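Local coordinates for hexapeptide transferase family protein (Anaplasma phagocytophilum, PDB 3IXC), which binds magnesium between subunits of a trimer and is probably a transferase whose substrate is not established, at residues Glu77-Gln82 / Lys100-Gly105; Val25-Ala30 / Asn45-Gly50; Ala141-Thr146 / Leu156-Pro161; Leu110-Leu115 / Val127-Val132. One frame throughout, in Å; residues are numbered along the deposited sequence. Where two conformers were deposited one is given.

Interaction 1 of 4, residues Glu77-Gln82 / Lys100-Gly105; sequences EGTNIQ and KFVTIG
Residues Glu77-Gln82 and Lys100-Gly105 run side by side in the same direction, their end-to-end lines only 4° apart, with Asn80 level with Thr103 and Ile81 with Ile104. Main-chain bonds link them along their length: Phe101 N to Glu77 O, Asn80 N to Val102 O, Ile104 N to Asn80 O and Gln82 N to Ile104 O. Where this pattern would need another carbonyl, the side chain of Thr79 steps in. Its OG1 stands beside its own backbone N (chi1 -74°), where it accepts Val102 N at 2.9 Å while also bonded to Gly99 O. These are equivalent strands in successive coils of a left-handed beta-helix, so like stacks on like: Ile81 CG1 lies 3.8 Å from Ile104 CD1, both pointing into the interior with Ile98. On the outward face a polar relay forms. Asn80 ND2 gives an in-plane bond to Thr103 OG1 (3.2 Å), Gln82 NE2 reaches Asn80 OD1 (3.0 Å), and Thr103 OG1 continues to Ser179 of the C-terminal helix; both amides are thereby fixed in rotation. Gln82 also touches His106, a magnesium ligand. Glu77 O sits over the centre of one face of the Phe101 ring, 4.1 Å above its plane, with Glu77 OE2 3.8 Å from CZ.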
loop_
_atom_site.group_PDB
_atom_site.type_symbol
_atom_site.label_atom_id
_atom_site.label_comp_id
_atom_site.label_asym_id
_atom_site.label_seq_id
_atom_site.Cartn_x
_atom_site.Cartn_y
_atom_site.Cartn_z
ATOM N N GLU A 77 13.054 -17.645 10.684
ATOM C CA GLU A 77 13.800 -16.928 11.715
ATOM C C GLU A 77 14.457 -15.657 11.173
ATOM O O GLU A 77 15.043 -15.676 10.092
ATOM C CB GLU A 77 14.885 -17.854 12.290
ATOM C CG GLU A 77 15.915 -17.153 13.159
ATOM C CD GLU A 77 17.064 -18.060 13.595
ATOM O OE1 GLU A 77 17.080 -19.257 13.223
ATOM O OE2 GLU A 77 17.955 -17.571 14.310
ATOM N N GLY A 78 14.359 -14.564 11.933
ATOM C CA GLY A 78 15.139 -13.354 11.658
ATOM C C GLY A 78 14.687 -12.564 10.444
ATOM O O GLY A 78 15.423 -11.715 9.950
ATOM N N THR A 79 13.477 -12.846 9.968
ATOM C CA THR A 79 12.931 -12.169 8.794
ATOM C C THR A 79 12.080 -10.970 9.184
ATOM O O THR A 79 11.302 -11.039 10.143
ATOM C CB THR A 79 12.154 -13.180 7.925
ATOM O OG1 THR A 79 13.109 -14.021 7.260
ATOM C CG2 THR A 79 11.255 -12.496 6.873
ATOM N N ASN A 80 12.232 -9.878 8.437
ATOM C CA ASN A 80 11.372 -8.707 8.621
ATOM C C ASN A 80 10.427 -8.539 7.434
ATOM O O ASN A 80 10.826 -8.697 6.270
ATOM C CB ASN A 80 12.194 -7.433 8.887
ATOM C CG ASN A 80 13.101 -7.059 7.724
ATOM O OD1 ASN A 80 12.697 -6.331 6.820
ATOM N ND2 ASN A 80 14.333 -7.552 7.749
ATOM N N ILE A 81 9.157 -8.287 7.736
ATOM C CA ILE A 81 8.174 -7.971 6.705
ATOM C C ILE A 81 7.630 -6.594 7.045
ATOM O O ILE A 81 6.860 -6.428 7.998
ATOM C CB ILE A 81 7.059 -9.028 6.638
ATOM C CG1 ILE A 81 7.672 -10.425 6.465
ATOM C CG2 ILE A 81 6.090 -8.691 5.492
ATOM C CD1 ILE A 81 6.659 -11.568 6.363
ATOM N N GLN A 82 8.052 -5.609 6.267
ATOM C CA GLN A 82 7.879 -4.208 6.650
ATOM C C GLN A 82 6.470 -3.674 6.371
ATOM O O GLN A 82 5.612 -4.383 5.816
ATOM C CB GLN A 82 8.960 -3.355 5.990
ATOM C CG GLN A 82 10.349 -3.663 6.532
ATOM C CD GLN A 82 11.435 -2.970 5.753
ATOM O OE1 GLN A 82 11.222 -1.885 5.196
ATOM N NE2 GLN A 82 12.623 -3.586 5.706
ATOM N N LYS A 100 14.884 -17.612 6.067
ATOM C CA LYS A 100 15.490 -16.964 7.223
ATOM C C LYS A 100 16.226 -15.697 6.816
ATOM O O LYS A 100 16.803 -15.631 5.736
ATOM C CB LYS A 100 16.493 -17.912 7.886
ATOM C CG LYS A 100 15.924 -19.238 8.319
ATOM C CD LYS A 100 17.040 -20.054 8.948
ATOM C CE LYS A 100 16.629 -21.485 9.192
ATOM N NZ LYS A 100 17.787 -22.276 9.700
ATOM N N PHE A 101 16.218 -14.698 7.698
ATOM C CA PHE A 101 16.990 -13.461 7.489
ATOM C C PHE A 101 16.663 -12.778 6.166
ATOM O O PHE A 101 17.541 -12.238 5.489
ATOM C CB PHE A 101 18.496 -13.736 7.668
ATOM C CG PHE A 101 18.818 -14.382 8.980
ATOM C CD1 PHE A 101 18.702 -13.664 10.171
ATOM C CD2 PHE A 101 19.201 -15.718 9.032
ATOM C CE1 PHE A 101 18.981 -14.270 11.402
ATOM C CE2 PHE A 101 19.479 -16.330 10.250
ATOM C CZ PHE A 101 19.374 -15.605 11.435
ATOM N N VAL A 102 15.376 -12.812 5.819
ATOM C CA VAL A 102 14.855 -12.174 4.611
ATOM C C VAL A 102 14.402 -10.761 4.979
ATOM O O VAL A 102 13.878 -10.532 6.077
ATOM C CB VAL A 102 13.658 -12.979 4.038
ATOM C CG1 VAL A 102 12.904 -12.177 2.967
ATOM C CG2 VAL A 102 14.141 -14.300 3.440
ATOM N N THR A 103 14.622 -9.816 4.064
ATOM C CA THR A 103 14.121 -8.453 4.220
ATOM C C THR A 103 13.058 -8.208 3.157
ATOM O O THR A 103 13.337 -8.348 1.953
ATOM C CB THR A 103 15.257 -7.411 4.077
ATOM O OG1 THR A 103 16.168 -7.530 5.185
ATOM C CG2 THR A 103 14.691 -5.975 4.070
ATOM N N ILE A 104 11.842 -7.886 3.612
ATOM C CA ILE A 104 10.774 -7.469 2.708
ATOM C C ILE A 104 10.420 -6.024 3.035
ATOM O O ILE A 104 9.985 -5.705 4.139
ATOM C CB ILE A 104 9.538 -8.401 2.788
ATOM C CG1 ILE A 104 9.921 -9.802 2.306
ATOM C CG2 ILE A 104 8.369 -7.841 1.943
ATOM C CD1 ILE A 104 9.228 -10.926 3.047
ATOM N N GLY A 105 10.648 -5.148 2.055
ATOM C CA GLY A 105 10.446 -3.715 2.238
ATOM C C GLY A 105 8.994 -3.288 2.404
ATOM O O GLY A 105 8.066 -4.102 2.292
#

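Interaction 2 of 4, residues Val25-Ala30 / Asn45-Gly50; sequences VLVPYA and NARIIG
Val25 begins the contact by resting its CG1 methyl 3.5 Å from Ala46 O, while its own carbonyl O takes a nearly straight bond from Ile48 N (2.8 Å). The same Ala46 O is held within its segment by Arg47 NH1, which approaches from above the carbonyl plane; a bend at chi2 (-68°) folds the arginine back for this and brings NH1 across Val25, 4.0 Å from CG2. Leu26 follows with its side chain parallel to that of Ile48, CD2 against CB at 4.0 Å, on the inward face that Ile42 also lines. Val27 turns to the other face and lies beside Ile49, CB to CG1 3.7 Å; its N bonds to Ile48 O and its O receives Gly50 N at 2.8 Å. Beyond Pro28, Tyr29 touches Ile49 CG2 through its CB (4.0 Å), and its ring leads off to meet Tyr190 of a neighbouring subunit. Strand 26-27 is the first of its parallel sheet in this left-handed beta-helix, so the pairing attaches the N-terminal strand to the next coil. Main-chain polar atoms pair with each other, which implies that the apolar Val27 and Ile49 face can serve the trimer: Tyr62 and Tyr190 of a neighbouring subunit pack on it.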
loop_
_atom_site.group_PDB
_atom_site.type_symbol
_atom_site.label_atom_id
_atom_site.label_comp_id
_atom_site.label_asym_id
_atom_site.label_seq_id
_atom_site.Cartn_x
_atom_site.Cartn_y
_atom_site.Cartn_z
ATOM N N VAL A 25 -4.862 -9.237 16.718
ATOM C CA VAL A 25 -3.807 -9.443 15.723
ATOM C C VAL A 25 -3.839 -10.837 15.092
ATOM O O VAL A 25 -3.660 -10.979 13.878
ATOM C CB VAL A 25 -2.412 -9.175 16.339
ATOM C CG1 VAL A 25 -1.313 -9.577 15.389
ATOM C CG2 VAL A 25 -2.274 -7.713 16.721
ATOM N N LEU A 26 -4.059 -11.860 15.919
ATOM C CA LEU A 26 -4.077 -13.244 15.449
ATOM C C LEU A 26 -5.518 -13.687 15.232
ATOM O O LEU A 26 -6.323 -13.687 16.168
ATOM C CB LEU A 26 -3.352 -14.165 16.447
ATOM C CG LEU A 26 -1.919 -13.805 16.851
ATOM C CD1 LEU A 26 -1.386 -14.825 17.857
ATOM C CD2 LEU A 26 -0.991 -13.702 15.646
ATOM N N VAL A 27 -5.837 -14.042 13.989
ATOM C CA VAL A 27 -7.208 -14.343 13.580
ATOM C C VAL A 27 -7.294 -15.796 13.110
ATOM O O VAL A 27 -6.509 -16.211 12.261
ATOM C CB VAL A 27 -7.659 -13.409 12.417
ATOM C CG1 VAL A 27 -9.129 -13.655 12.033
ATOM C CG2 VAL A 27 -7.434 -11.944 12.777
ATOM N N PRO A 28 -8.249 -16.571 13.660
ATOM C CA PRO A 28 -8.416 -17.939 13.169
ATOM C C PRO A 28 -9.107 -17.977 11.818
ATOM O O PRO A 28 -9.941 -17.119 11.517
ATOM C CB PRO A 28 -9.324 -18.586 14.221
ATOM C CG PRO A 28 -10.109 -17.465 14.780
ATOM C CD PRO A 28 -9.216 -16.243 14.727
ATOM N N TYR A 29 -8.770 -18.976 11.015
ATOM C CA TYR A 29 -9.545 -19.272 9.824
ATOM C C TYR A 29 -9.696 -20.778 9.688
ATOM O O TYR A 29 -8.708 -21.508 9.716
ATOM C CB TYR A 29 -8.911 -18.686 8.555
ATOM C CG TYR A 29 -9.763 -18.985 7.345
ATOM C CD1 TYR A 29 -10.845 -18.172 7.015
ATOM C CD2 TYR A 29 -9.523 -20.119 6.562
ATOM C CE1 TYR A 29 -11.652 -18.463 5.919
ATOM C CE2 TYR A 29 -10.326 -20.424 5.471
ATOM C CZ TYR A 29 -11.386 -19.593 5.154
ATOM O OH TYR A 29 -12.174 -19.896 4.065
ATOM N N ALA A 30 -10.942 -21.224 9.554
ATOM C CA ALA A 30 -11.260 -22.648 9.423
ATOM C C ALA A 30 -10.575 -23.478 10.509
ATOM O O ALA A 30 -9.993 -24.534 10.243
ATOM C CB ALA A 30 -10.892 -23.151 8.024
ATOM N N ASN A 45 -1.061 -3.478 15.202
ATOM C CA ASN A 45 -2.086 -3.344 14.172
ATOM C C ASN A 45 -1.822 -4.223 12.942
ATOM O O ASN A 45 -2.461 -4.057 11.901
ATOM C CB ASN A 45 -2.294 -1.874 13.784
ATOM C CG ASN A 45 -1.197 -1.347 12.873
ATOM O OD1 ASN A 45 -0.103 -1.901 12.823
ATOM N ND2 ASN A 45 -1.495 -0.282 12.142
ATOM N N ALA A 46 -0.871 -5.148 13.069
ATOM C CA ALA A 46 -0.691 -6.187 12.057
ATOM C C ALA A 46 -1.869 -7.153 12.141
ATOM O O ALA A 46 -2.553 -7.222 13.159
ATOM C CB ALA A 46 0.630 -6.943 12.270
ATOM N N ARG A 47 -2.117 -7.879 11.055
ATOM C CA ARG A 47 -3.174 -8.894 11.037
ATOM C C ARG A 47 -2.591 -10.156 10.442
ATOM O O ARG A 47 -2.071 -10.153 9.323
ATOM C CB ARG A 47 -4.413 -8.407 10.266
ATOM C CG ARG A 47 -5.197 -7.284 10.973
ATOM C CD ARG A 47 -5.873 -7.766 12.261
ATOM N NE ARG A 47 -6.628 -6.713 12.955
ATOM C CZ ARG A 47 -6.130 -5.900 13.885
ATOM N NH1 ARG A 47 -4.855 -5.970 14.251
ATOM N NH2 ARG A 47 -6.923 -4.994 14.454
ATOM N N ILE A 48 -2.644 -11.222 11.235
ATOM C CA ILE A 48 -2.080 -12.507 10.853
ATOM C C ILE A 48 -3.205 -13.527 10.965
ATOM O O ILE A 48 -3.726 -13.775 12.050
ATOM C CB ILE A 48 -0.880 -12.887 11.746
ATOM C CG1 ILE A 48 0.177 -11.781 11.725
ATOM C CG2 ILE A 48 -0.251 -14.197 11.289
ATOM C CD1 ILE A 48 1.357 -12.047 12.630
ATOM N N ILE A 49 -3.588 -14.088 9.822
ATOM C CA ILE A 49 -4.807 -14.890 9.739
ATOM C C ILE A 49 -4.529 -16.320 9.328
ATOM O O ILE A 49 -3.847 -16.570 8.333
ATOM C CB ILE A 49 -5.827 -14.262 8.724
ATOM C CG1 ILE A 49 -6.133 -12.791 9.059
ATOM C CG2 ILE A 49 -7.114 -15.093 8.656
ATOM C CD1 ILE A 49 -5.422 -11.785 8.171
ATOM N N GLY A 50 -5.087 -17.263 10.088
ATOM C CA GLY A 50 -5.071 -18.667 9.693
ATOM C C GLY A 50 -3.733 -19.376 9.760
ATOM O O GLY A 50 -3.032 -19.335 10.776
#

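Interaction 3 of 4, residues Ala141-Thr146 / Leu156-Pro161; sequences AGSLLT and LWAGRP
The backbones of Ala141-Thr146 and Leu156-Pro161 come together closely around Ser143 and Gly159, and one main-chain hydrogen bond joins them, Leu144 N to Gly159 O at 3.0 Å. A water widens this link: it accepts from Gly159 N (2.9 Å), donates to Ala141 O and makes a weak bond to Ser143 OG, whose stronger partner is Ala140 O. Arg160 supplies the other direct bond. Its chain bends at chi3 (80°), which curls the guanidinium back over Leu144 so that CB of that leucine lies 4.3 Å above the centre of one face. From this position NH1 reaches Gly142 O at 2.9 Å; the oxygen is close to the guanidinium plane, but the nitrogen stands above the plane of the carbonyl. NE is buried with no polar partner, whereas NH2 makes a weak bond to Gly142 O of a neighbouring subunit, where the arginines of adjacent chains also come close. Away from this interface, Leu145 crosses Trp157 at about a right angle, its CD1 3.6 Å from CE3. Thr146 CG2 and Pro161 CB meet at 3.9 Å, the proline following a cis peptide bond. Strand 144-145 is the last of its sheet, and the arrangement closes the C-terminal end of the left-handed beta-helix: after strand 155-159 the chain passes the edge of strand 144-145 and reverses into strand 162-167, which runs antiparallel to 155-159.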
loop_
_atom_site.group_PDB
_atom_site.type_symbol
_atom_site.label_atom_id
_atom_site.label_comp_id
_atom_site.label_asym_id
_atom_site.label_seq_id
_atom_site.Cartn_x
_atom_site.Cartn_y
_atom_site.Cartn_z
ATOM N N ALA A 141 13.715 -1.886 -5.468
ATOM C CA ALA A 141 12.467 -1.203 -5.119
ATOM C C ALA A 141 11.562 -1.071 -6.341
ATOM O O ALA A 141 12.031 -0.807 -7.453
ATOM C CB ALA A 141 12.755 0.169 -4.541
ATOM N N GLY A 142 10.267 -1.276 -6.123
ATOM C CA GLY A 142 9.265 -1.025 -7.158
ATOM C C GLY A 142 9.223 -2.053 -8.271
ATOM O O GLY A 142 8.679 -1.776 -9.341
ATOM N N SER A 143 9.780 -3.238 -8.027
ATOM C CA SER A 143 9.792 -4.285 -9.050
ATOM C C SER A 143 8.483 -5.058 -9.106
ATOM O O SER A 143 7.738 -5.101 -8.127
ATOM C CB SER A 143 10.908 -5.287 -8.789
ATOM O OG SER A 143 12.184 -4.674 -8.827
ATOM N N LEU A 144 8.230 -5.662 -10.266
ATOM C CA LEU A 144 7.094 -6.560 -10.459
ATOM C C LEU A 144 7.635 -7.886 -10.978
ATOM O O LEU A 144 7.916 -8.019 -12.179
ATOM C CB LEU A 144 6.092 -5.951 -11.450
ATOM C CG LEU A 144 4.954 -6.838 -11.978
ATOM C CD1 LEU A 144 4.097 -7.355 -10.839
ATOM C CD2 LEU A 144 4.101 -6.098 -12.998
ATOM N N LEU A 145 7.808 -8.852 -10.077
ATOM C CA LEU A 145 8.349 -10.160 -10.449
ATOM C C LEU A 145 7.195 -11.070 -10.836
ATOM O O LEU A 145 6.379 -11.446 -9.988
ATOM C CB LEU A 145 9.166 -10.766 -9.297
ATOM C CG LEU A 145 9.919 -12.071 -9.612
ATOM C CD1 LEU A 145 10.945 -11.865 -10.725
ATOM C CD2 LEU A 145 10.599 -12.617 -8.360
ATOM N N THR A 146 7.123 -11.410 -12.120
ATOM C CA THR A 146 5.928 -12.059 -12.676
ATOM C C THR A 146 5.909 -13.567 -12.419
ATOM O O THR A 146 6.896 -14.131 -11.929
ATOM C CB THR A 146 5.756 -11.727 -14.174
ATOM O OG1 THR A 146 6.921 -12.147 -14.897
ATOM C CG2 THR A 146 5.569 -10.221 -14.358
ATOM N N LEU A 156 20.660 -9.372 -8.959
ATOM C CA LEU A 156 19.757 -8.258 -8.734
ATOM C C LEU A 156 18.837 -8.141 -9.951
ATOM O O LEU A 156 19.302 -8.024 -11.086
ATOM C CB LEU A 156 20.533 -6.948 -8.522
ATOM C CG LEU A 156 19.703 -5.652 -8.492
ATOM C CD1 LEU A 156 18.669 -5.642 -7.358
ATOM C CD2 LEU A 156 20.636 -4.445 -8.389
ATOM N N TRP A 157 17.533 -8.207 -9.702
ATOM C CA TRP A 157 16.536 -7.982 -10.746
ATOM C C TRP A 157 15.826 -6.669 -10.454
ATOM O O TRP A 157 15.770 -6.217 -9.299
ATOM C CB TRP A 157 15.520 -9.126 -10.766
ATOM C CG TRP A 157 15.991 -10.388 -11.447
ATOM C CD1 TRP A 157 17.231 -10.967 -11.369
ATOM C CD2 TRP A 157 15.196 -11.249 -12.267
ATOM N NE1 TRP A 157 17.259 -12.128 -12.104
ATOM C CE2 TRP A 157 16.023 -12.323 -12.671
ATOM C CE3 TRP A 157 13.865 -11.211 -12.712
ATOM C CZ2 TRP A 157 15.563 -13.352 -13.499
ATOM C CZ3 TRP A 157 13.406 -12.241 -13.540
ATOM C CH2 TRP A 157 14.257 -13.293 -13.924
ATOM N N ALA A 158 15.293 -6.056 -11.507
ATOM C CA ALA A 158 14.622 -4.765 -11.394
ATOM C C ALA A 158 13.649 -4.589 -12.535
ATOM O O ALA A 158 13.783 -5.227 -13.590
ATOM C CB ALA A 158 15.646 -3.624 -11.407
ATOM N N GLY A 159 12.678 -3.707 -12.319
ATOM C CA GLY A 159 11.761 -3.310 -13.382
ATOM C C GLY A 159 10.385 -3.929 -13.291
ATOM O O GLY A 159 10.078 -4.689 -12.362
ATOM N N ARG A 160 9.556 -3.561 -14.268
ATOM C CA ARG A 160 8.188 -4.054 -14.378
ATOM C C ARG A 160 7.901 -4.357 -15.847
ATOM O O ARG A 160 7.699 -3.438 -16.648
ATOM C CB ARG A 160 7.189 -3.015 -13.863
ATOM C CG ARG A 160 7.475 -2.490 -12.468
ATOM C CD ARG A 160 6.655 -1.250 -12.211
ATOM N NE ARG A 160 5.286 -1.583 -11.844
ATOM C CZ ARG A 160 4.917 -1.886 -10.607
ATOM N NH1 ARG A 160 5.819 -1.904 -9.642
ATOM N NH2 ARG A 160 3.657 -2.171 -10.334
ATOM N N PRO A 161 7.921 -5.656 -16.228
ATOM C CA PRO A 161 8.237 -6.859 -15.451
ATOM C C PRO A 161 9.706 -6.871 -15.068
ATOM O O PRO A 161 10.555 -6.398 -15.843
ATOM C CB PRO A 161 7.951 -7.999 -16.433
ATOM C CG PRO A 161 8.146 -7.394 -17.769
ATOM C CD PRO A 161 7.615 -5.996 -17.632
HETATM O O HOH W 1 12.333 -1.669 -10.266
#

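Interaction 4 of 4, residues Leu110-Leu115 / Val127-Val132; sequences LHACTL and VMDRAV. With MG (magnesium ion), chain B.
Leu110 and Val127 lie side by side within the left-handed beta-helix, CD2 to CG2 3.7 Å, and begin the tightly packed half of this contact between adjacent coils. Val127 is wedged among its neighbours: CG1, anti to its backbone N (chi1 -177°), reaches Cys113 CB at 3.6 Å, and Leu145 of the following coil covers it as well. Backbone bonds bracket this apolar patch, His111 N to Val127 O at one end and Thr114 N to Ala131 O at the other. Between them both chains turn a corner, and the pairing slips by one residue; a type II turn from Met128 to Ala131 takes up the difference and presents Arg130 N to Ala112 O at 2.8 Å. The outer side is looser and wetter. Here the Asp129 carboxylate lies nearly parallel to the His111 ring, their planes 19° apart, with OD1 3.5 Å from ND1. One water accepts from both His111 ND1 and Asp129 N, a bridge that, with the metal bond, probably helps orient the imidazole; a second donates to Ala131 O and lies within bonding distance of Thr114 OG1. Arg130 extends outward from the turn. The histidine belongs to a magnesium site at the subunit interface, completed by His88 of the same chain, His106 of a neighbouring subunit and a water, and His111 NE2 meets the magnesium ion at 2.4 Å.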
loop_
_atom_site.group_PDB
_atom_site.type_symbol
_atom_site.label_atom_id
_atom_site.label_comp_id
_atom_site.label_asym_id
_atom_site.label_seq_id
_atom_site.Cartn_x
_atom_site.Cartn_y
_atom_site.Cartn_z
ATOM N N LEU A 110 3.108 -9.952 -1.739
ATOM C CA LEU A 110 3.703 -11.277 -1.991
ATOM C C LEU A 110 2.581 -12.279 -2.157
ATOM O O LEU A 110 1.710 -12.379 -1.286
ATOM C CB LEU A 110 4.610 -11.708 -0.834
ATOM C CG LEU A 110 5.692 -10.729 -0.373
ATOM C CD1 LEU A 110 6.484 -11.327 0.799
ATOM C CD2 LEU A 110 6.610 -10.369 -1.529
ATOM N N HIS A 111 2.612 -13.002 -3.274
ATOM C CA HIS A 111 1.611 -13.997 -3.674
ATOM C C HIS A 111 2.170 -15.385 -4.101
ATOM O O HIS A 111 2.922 -15.477 -5.023
ATOM C CB HIS A 111 0.891 -13.492 -4.911
ATOM C CG HIS A 111 -0.537 -13.193 -4.698
ATOM N ND1 HIS A 111 -1.517 -13.620 -5.554
ATOM C CD2 HIS A 111 -1.160 -12.516 -3.721
ATOM C CE1 HIS A 111 -2.683 -13.189 -5.119
ATOM N NE2 HIS A 111 -2.489 -12.517 -4.010
ATOM N N ALA A 112 1.626 -16.432 -3.573
ATOM C CA ALA A 112 2.221 -17.792 -3.535
ATOM C C ALA A 112 3.648 -17.958 -4.078
ATOM O O ALA A 112 3.872 -18.673 -5.059
ATOM C CB ALA A 112 1.271 -18.794 -4.201
ATOM N N CYS A 113 4.608 -17.319 -3.419
ATOM C CA CYS A 113 5.994 -17.330 -3.878
ATOM C C CYS A 113 6.925 -18.004 -2.874
ATOM O O CYS A 113 6.523 -18.331 -1.755
ATOM C CB CYS A 113 6.474 -15.904 -4.167
ATOM S SG CYS A 113 6.374 -14.768 -2.748
ATOM N N THR A 114 8.172 -18.208 -3.282
ATOM C CA THR A 114 9.178 -18.800 -2.408
ATOM C C THR A 114 10.392 -17.882 -2.368
ATOM O O THR A 114 10.962 -17.564 -3.411
ATOM C CB THR A 114 9.588 -20.197 -2.912
ATOM O OG1 THR A 114 8.427 -21.032 -2.966
ATOM C CG2 THR A 114 10.625 -20.832 -1.990
ATOM N N LEU A 115 10.775 -17.453 -1.166
ATOM C CA LEU A 115 11.922 -16.555 -0.993
ATOM C C LEU A 115 12.967 -17.248 -0.133
ATOM O O LEU A 115 12.705 -17.590 1.026
ATOM C CB LEU A 115 11.483 -15.227 -0.351
ATOM C CG LEU A 115 10.257 -14.509 -0.939
ATOM C CD1 LEU A 115 9.997 -13.219 -0.187
ATOM C CD2 LEU A 115 10.402 -14.228 -2.452
ATOM N N VAL A 127 5.490 -9.632 -5.916
ATOM C CA VAL A 127 6.039 -10.943 -6.293
ATOM C C VAL A 127 4.846 -11.860 -6.530
ATOM O O VAL A 127 4.047 -12.106 -5.615
ATOM C CB VAL A 127 6.975 -11.517 -5.201
ATOM C CG1 VAL A 127 7.579 -12.846 -5.656
ATOM C CG2 VAL A 127 8.100 -10.520 -4.895
ATOM N N MET A 128 4.740 -12.373 -7.758
ATOM C CA MET A 128 3.550 -13.103 -8.214
ATOM C C MET A 128 3.636 -14.604 -7.935
ATOM O O MET A 128 4.705 -15.123 -7.588
ATOM C CB MET A 128 3.310 -12.867 -9.716
ATOM C CG MET A 128 3.143 -11.401 -10.129
ATOM S SD MET A 128 1.549 -10.660 -9.739
ATOM C CE MET A 128 0.464 -11.563 -10.838
ATOM N N ASP A 129 2.500 -15.285 -8.108
ATOM C CA ASP A 129 2.377 -16.728 -7.897
ATOM C C ASP A 129 3.501 -17.503 -8.572
ATOM O O ASP A 129 3.826 -17.263 -9.735
ATOM C CB ASP A 129 1.019 -17.238 -8.417
ATOM C CG ASP A 129 -0.128 -17.043 -7.418
ATOM O OD1 ASP A 129 0.107 -16.612 -6.270
ATOM O OD2 ASP A 129 -1.282 -17.346 -7.783
ATOM N N ARG A 130 4.094 -18.430 -7.827
ATOM C CA ARG A 130 5.103 -19.357 -8.351
ATOM C C ARG A 130 6.475 -18.719 -8.610
ATOM O O ARG A 130 7.414 -19.420 -8.977
ATOM C CB ARG A 130 4.608 -20.112 -9.605
ATOM C CG ARG A 130 3.400 -21.012 -9.370
ATOM C CD ARG A 130 2.997 -21.780 -10.634
ATOM N NE ARG A 130 2.288 -20.935 -11.597
ATOM C CZ ARG A 130 2.831 -20.404 -12.690
ATOM N NH1 ARG A 130 4.107 -20.624 -12.989
ATOM N NH2 ARG A 130 2.087 -19.656 -13.496
ATOM N N ALA A 131 6.610 -17.406 -8.409
ATOM C CA ALA A 131 7.936 -16.796 -8.498
ATOM C C ALA A 131 8.836 -17.329 -7.382
ATOM O O ALA A 131 8.361 -17.705 -6.310
ATOM C CB ALA A 131 7.855 -15.266 -8.461
ATOM N N VAL A 132 10.134 -17.385 -7.654
ATOM C CA VAL A 132 11.109 -17.881 -6.686
ATOM C C VAL A 132 12.265 -16.903 -6.629
ATOM O O VAL A 132 12.782 -16.487 -7.666
ATOM C CB VAL A 132 11.659 -19.281 -7.083
ATOM C CG1 VAL A 132 12.790 -19.717 -6.137
ATOM C CG2 VAL A 132 10.538 -20.319 -7.102
HETATM MG MG MG B . -4.642 -12.776 -3.041
HETATM O O HOH W 2 -0.256 -13.981 -8.576
HETATM O O HOH W 3 7.130 -20.270 -5.671
HETATM O O HOH W 4 -6.533 -12.875 -3.589
#

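In the fold
Interactions 1, 2 and 4 join successive coils of one left-handed beta-helix at different heights along it, and interaction 3 closes its C-terminal end. Interaction 1 is the most buried, about 5 Å from the chain centre (centre to centre), and interaction 4 adjoins it through Ile104 and Leu110 in the shared apolar interior. Interaction 2 and the 144-145 strand of interaction 3 lie at opposite ends of the same sheet, the contact centres about 29 Å apart, and both contacts reach a neighbouring subunit: aliphatic pairing dominates the first, whereas arginine and water bridges supplement the second. Interaction 3 also abuts interaction 4, Leu145 O probably accepting from Met128 N. Interaction 4 alone includes a metal ligand, whereas the amide relay of interaction 1 faces the C-terminal helix.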